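Local atomic coordinates of motility-associated killing factor MakB (Vibrio cholerae serotype O1, PDB entry 6W1W), a protein that probably serves as one component of a three-component cytotoxin whose members resemble the alpha-pore-forming toxins. Residues 38-41 / 42-46; 66-69 / 70-73. All blocks are in the same frame, centred on the assembly; numbering follows the deposited sequence.

Contact 1 of 2, residues 38-41 / 42-46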
loop_
_atom_site.group_PDB
_atom_site.type_symbol
_atom_site.label_atom_id
_atom_site.label_comp_id
_atom_site.label_asym_id
_atom_site.label_seq_id
_atom_site.Cartn_x
_atom_site.Cartn_y
_atom_site.Cartn_z
ATOM N N ILE A 38 -0.577 -18.845 13.134
ATOM C CA ILE A 38 0.543 -19.456 13.846
ATOM C C ILE A 38 0.003 -20.604 14.688
ATOM O O ILE A 38 -0.730 -20.374 15.658
ATOM C CB ILE A 38 1.303 -18.456 14.729
ATOM C CG1 ILE A 38 1.946 -17.368 13.868
ATOM C CG2 ILE A 38 2.360 -19.181 15.546
ATOM C CD1 ILE A 38 2.930 -16.492 14.593
ATOM N N GLY A 39 0.363 -21.836 14.322
ATOM C CA GLY A 39 -0.027 -23.019 15.058
ATOM C C GLY A 39 0.999 -23.398 16.108
ATOM O O GLY A 39 1.820 -22.584 16.539
ATOM N N HIS A 40 0.955 -24.665 16.515
ATOM C CA HIS A 40 1.763 -25.159 17.619
ATOM C C HIS A 40 2.826 -26.132 17.122
ATOM O O HIS A 40 2.670 -26.778 16.079
ATOM C CB HIS A 40 0.883 -25.844 18.666
ATOM C CG HIS A 40 -0.294 -25.022 19.093
ATOM N ND1 HIS A 40 -1.542 -25.156 18.523
ATOM C CD2 HIS A 40 -0.408 -24.046 20.023
ATOM C CE1 HIS A 40 -2.376 -24.304 19.090
ATOM N NE2 HIS A 40 -1.713 -23.616 20.003
ATOM N N VAL A 41 3.914 -26.225 17.886
ATOM C CA VAL A 41 4.982 -27.183 17.626
ATOM C C VAL A 41 4.868 -28.335 18.615
ATOM O O VAL A 41 3.827 -28.523 19.254
ATOM C CB VAL A 41 6.369 -26.519 17.702
ATOM C CG1 VAL A 41 6.441 -25.356 16.741
ATOM C CG2 VAL A 41 6.674 -26.061 19.123
ATOM N N ALA A 42 5.940 -29.115 18.746
ATOM C CA ALA A 42 5.948 -30.257 19.655
ATOM C C ALA A 42 5.764 -29.822 21.103
ATOM O O ALA A 42 4.649 -29.873 21.635
ATOM C CB ALA A 42 7.250 -31.047 19.512
ATOM N N LYS A 43 6.855 -29.411 21.757
ATOM C CA LYS A 43 6.769 -29.041 23.164
ATOM C C LYS A 43 5.904 -27.802 23.362
ATOM O O LYS A 43 5.283 -27.642 24.419
ATOM C CB LYS A 43 8.178 -28.827 23.727
ATOM C CG LYS A 43 8.220 -28.276 25.150
ATOM C CD LYS A 43 7.526 -29.203 26.143
ATOM C CE LYS A 43 7.501 -28.601 27.545
ATOM N NZ LYS A 43 6.787 -29.485 28.509
ATOM N N ASP A 44 5.824 -26.938 22.345
ATOM C CA ASP A 44 5.123 -25.661 22.397
ATOM C C ASP A 44 5.716 -24.816 23.518
ATOM O O ASP A 44 5.083 -24.640 24.567
ATOM C CB ASP A 44 3.619 -25.873 22.587
ATOM C CG ASP A 44 2.802 -24.696 22.104
ATOM O OD1 ASP A 44 3.406 -23.695 21.666
ATOM O OD2 ASP A 44 1.559 -24.777 22.158
ATOM N N PRO A 45 6.929 -24.277 23.332
ATOM C CA PRO A 45 7.601 -23.574 24.431
ATOM C C PRO A 45 6.987 -22.213 24.711
ATOM O O PRO A 45 5.988 -21.833 24.093
ATOM C CB PRO A 45 9.045 -23.448 23.930
ATOM C CG PRO A 45 8.891 -23.348 22.452
ATOM C CD PRO A 45 7.727 -24.240 22.094
ATOM N N ASN A 46 7.587 -21.465 25.638
ATOM C CA ASN A 46 6.973 -20.222 26.095
ATOM C C ASN A 46 6.973 -19.161 25.001
ATOM O O ASN A 46 5.937 -18.540 24.730
ATOM C CB ASN A 46 7.680 -19.702 27.349
ATOM C CG ASN A 46 7.087 -18.391 27.853
ATOM O OD1 ASN A 46 7.678 -17.324 27.687
ATOM N ND2 ASN A 46 5.909 -18.470 28.464
#
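V41 reaches across the turn with its CG2 methyl, which lies 3.4 Å from the backbone N of D44 and 3.6 Å from CD of P45, an apolar touch on the proline ring. The first torsion decides which methyl does this: with chi1 at -56°, CG2 sits between the backbone N and the carbonyl carbon of V41 and faces the returning chain, while CG1 is turned opposite the carbonyl carbon. The turn belongs to the loop that joins helix 9-35 to helix 46-66 in this largely helical, elongated toxin, and P45 occupies the N-cap position of the second helix. V41 also packs on L48 of that helix and on A255 of helix 251-270. D44 meets H40 through its other carboxylate oxygen than the one held by R52: OD2 lies 3.0 Å from CD2 of H40, approaching the imidazole obliquely. The ring and carboxylate planes are 69° apart, and OD2 is 4.1 Å from NE2 of H40, so this is proximity without an ion pair. OD1 of D44 instead forms a salt bridge with NH1 of R52, nearly two turns into helix 46-66, which ties the carboxylate to the helix the loop leads into.

Contact 2 of 2, residues 66-69 / 70-73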
loop_
_atom_site.group_PDB
_atom_site.type_symbol
_atom_site.label_atom_id
_atom_site.label_comp_id
_atom_site.label_asym_id
_atom_site.label_seq_id
_atom_site.Cartn_x
_atom_site.Cartn_y
_atom_site.Cartn_z
ATOM N N MET A 66 -7.364 -0.081 9.572
ATOM C CA MET A 66 -8.017 -0.939 8.583
ATOM C C MET A 66 -9.401 -0.429 8.202
ATOM O O MET A 66 -9.820 -0.576 7.049
ATOM C CB MET A 66 -8.111 -2.373 9.123
ATOM C CG MET A 66 -9.048 -3.303 8.353
ATOM S SD MET A 66 -9.393 -4.856 9.215
ATOM C CE MET A 66 -10.716 -5.517 8.201
ATOM N N GLN A 67 -10.118 0.180 9.144
ATOM C CA GLN A 67 -11.452 0.702 8.876
ATOM C C GLN A 67 -11.437 2.159 8.426
ATOM O O GLN A 67 -12.493 2.699 8.082
ATOM C CB GLN A 67 -12.338 0.535 10.113
ATOM C CG GLN A 67 -12.456 -0.914 10.572
ATOM C CD GLN A 67 -13.336 -1.081 11.797
ATOM O OE1 GLN A 67 -13.309 -2.120 12.458
ATOM N NE2 GLN A 67 -14.126 -0.057 12.105
ATOM N N GLN A 68 -10.273 2.803 8.411
ATOM C CA GLN A 68 -10.147 4.136 7.839
ATOM C C GLN A 68 -9.570 4.128 6.429
ATOM O O GLN A 68 -9.701 5.132 5.720
ATOM C CB GLN A 68 -9.273 5.022 8.734
ATOM C CG GLN A 68 -9.959 5.462 10.014
ATOM C CD GLN A 68 -11.227 6.252 9.750
ATOM O OE1 GLN A 68 -11.186 7.346 9.185
ATOM N NE2 GLN A 68 -12.364 5.696 10.153
ATOM N N LYS A 69 -8.942 3.027 6.013
ATOM C CA LYS A 69 -8.349 2.964 4.678
ATOM C C LYS A 69 -9.374 3.157 3.565
ATOM O O LYS A 69 -9.145 4.014 2.696
ATOM C CB LYS A 69 -7.572 1.650 4.533
ATOM C CG LYS A 69 -7.545 1.060 3.133
ATOM C CD LYS A 69 -7.104 -0.401 3.168
ATOM C CE LYS A 69 -7.955 -1.211 4.141
ATOM N NZ LYS A 69 -7.481 -2.615 4.294
ATOM N N PRO A 70 -10.509 2.444 3.528
ATOM C CA PRO A 70 -11.501 2.739 2.479
ATOM C C PRO A 70 -12.146 4.108 2.626
ATOM O O PRO A 70 -12.620 4.662 1.626
ATOM C CB PRO A 70 -12.532 1.615 2.640
ATOM C CG PRO A 70 -12.416 1.213 4.063
ATOM C CD PRO A 70 -10.957 1.336 4.392
ATOM N N LYS A 71 -12.176 4.675 3.833
ATOM C CA LYS A 71 -12.749 6.007 4.006
ATOM C C LYS A 71 -11.814 7.083 3.466
ATOM O O LYS A 71 -12.246 7.986 2.741
ATOM C CB LYS A 71 -13.058 6.259 5.482
ATOM C CG LYS A 71 -14.281 5.526 6.020
ATOM C CD LYS A 71 -14.603 5.983 7.442
ATOM C CE LYS A 71 -15.947 5.444 7.924
ATOM N NZ LYS A 71 -15.933 3.967 8.119
ATOM N N ILE A 72 -10.526 7.003 3.815
ATOM C CA ILE A 72 -9.571 8.028 3.401
ATOM C C ILE A 72 -9.344 7.973 1.897
ATOM O O ILE A 72 -9.233 9.012 1.234
ATOM C CB ILE A 72 -8.251 7.873 4.180
ATOM C CG1 ILE A 72 -8.467 8.146 5.669
ATOM C CG2 ILE A 72 -7.184 8.804 3.629
ATOM C CD1 ILE A 72 -8.837 9.579 5.975
ATOM N N PHE A 73 -9.277 6.766 1.333
ATOM C CA PHE A 73 -9.027 6.630 -0.100
ATOM C C PHE A 73 -10.172 7.218 -0.916
ATOM O O PHE A 73 -9.948 8.008 -1.838
ATOM C CB PHE A 73 -8.803 5.162 -0.459
ATOM C CG PHE A 73 -8.635 4.919 -1.929
ATOM C CD1 PHE A 73 -9.492 4.065 -2.605
ATOM C CD2 PHE A 73 -7.626 5.552 -2.639
ATOM C CE1 PHE A 73 -9.344 3.838 -3.960
ATOM C CE2 PHE A 73 -7.472 5.331 -3.994
ATOM C CZ PHE A 73 -8.334 4.471 -4.655
#
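Q68 and K71 lie obliquely across one another, the amide end of the glutamine set against the aliphatic part of the lysine. NE2 of Q68 comes within 3.5 Å of CD of K71, a van der Waals touch, because the glutamine chain bends at chi2 (-59°) and brings its end back over the helix start although its CB points away from 70-73. K71 runs extended as far as CE, and a bend at chi4 then leaves its NZ 3.7 Å from the backbone O of Q67.

K69 and P70 also pass at a slant. CB of K69 is 3.4 Å from CD of P70, and NZ of the lysine is directed to helix 9-35, where D30 is a long, weak ion-pair partner and the backbone O of S27 accepts a weak hydrogen bond.

Two backbone bonds join the segments. The N-H of I72 gives a 2.8 Å bond to O of Q68, with an N-H...O angle of 165°. The next, from N of F73 to O of K69, is 3.1 Å long. I72 places its CG1 3.3 Å from O of Q68, flanking the first of these bonds. The ring of F73 leads away from 66-69 to meet the ring of F23, their planes about 50° apart.

Successive i to i+4 bonds, with a proline in the first turn, where its missing N-H costs no helical bond, are characteristic of a helix N-terminus; here they start helix 69-90 directly after the short break that follows helix 46-66.

How the contacts relate
The two contacts come in series along the chain and frame helix 46-66: contact 1 lies in the loop leading into it, contact 2 at the break that ends it and starts helix 69-90. Their centres are 35 Å apart and their nearest atoms about 17 Å. Contact 1 sits far out, its centre about 32 Å from the centre of the chain, where loop side chains meet helix 251-270; the centre of contact 2 is about 12 Å from it. Both adjoin helix 9-35, contact 1 following it in sequence and contact 2 packing against its side. They mark a reversal and a mid-length interruption in the long helical bundle, a build consistent with alpha-pore-forming toxins.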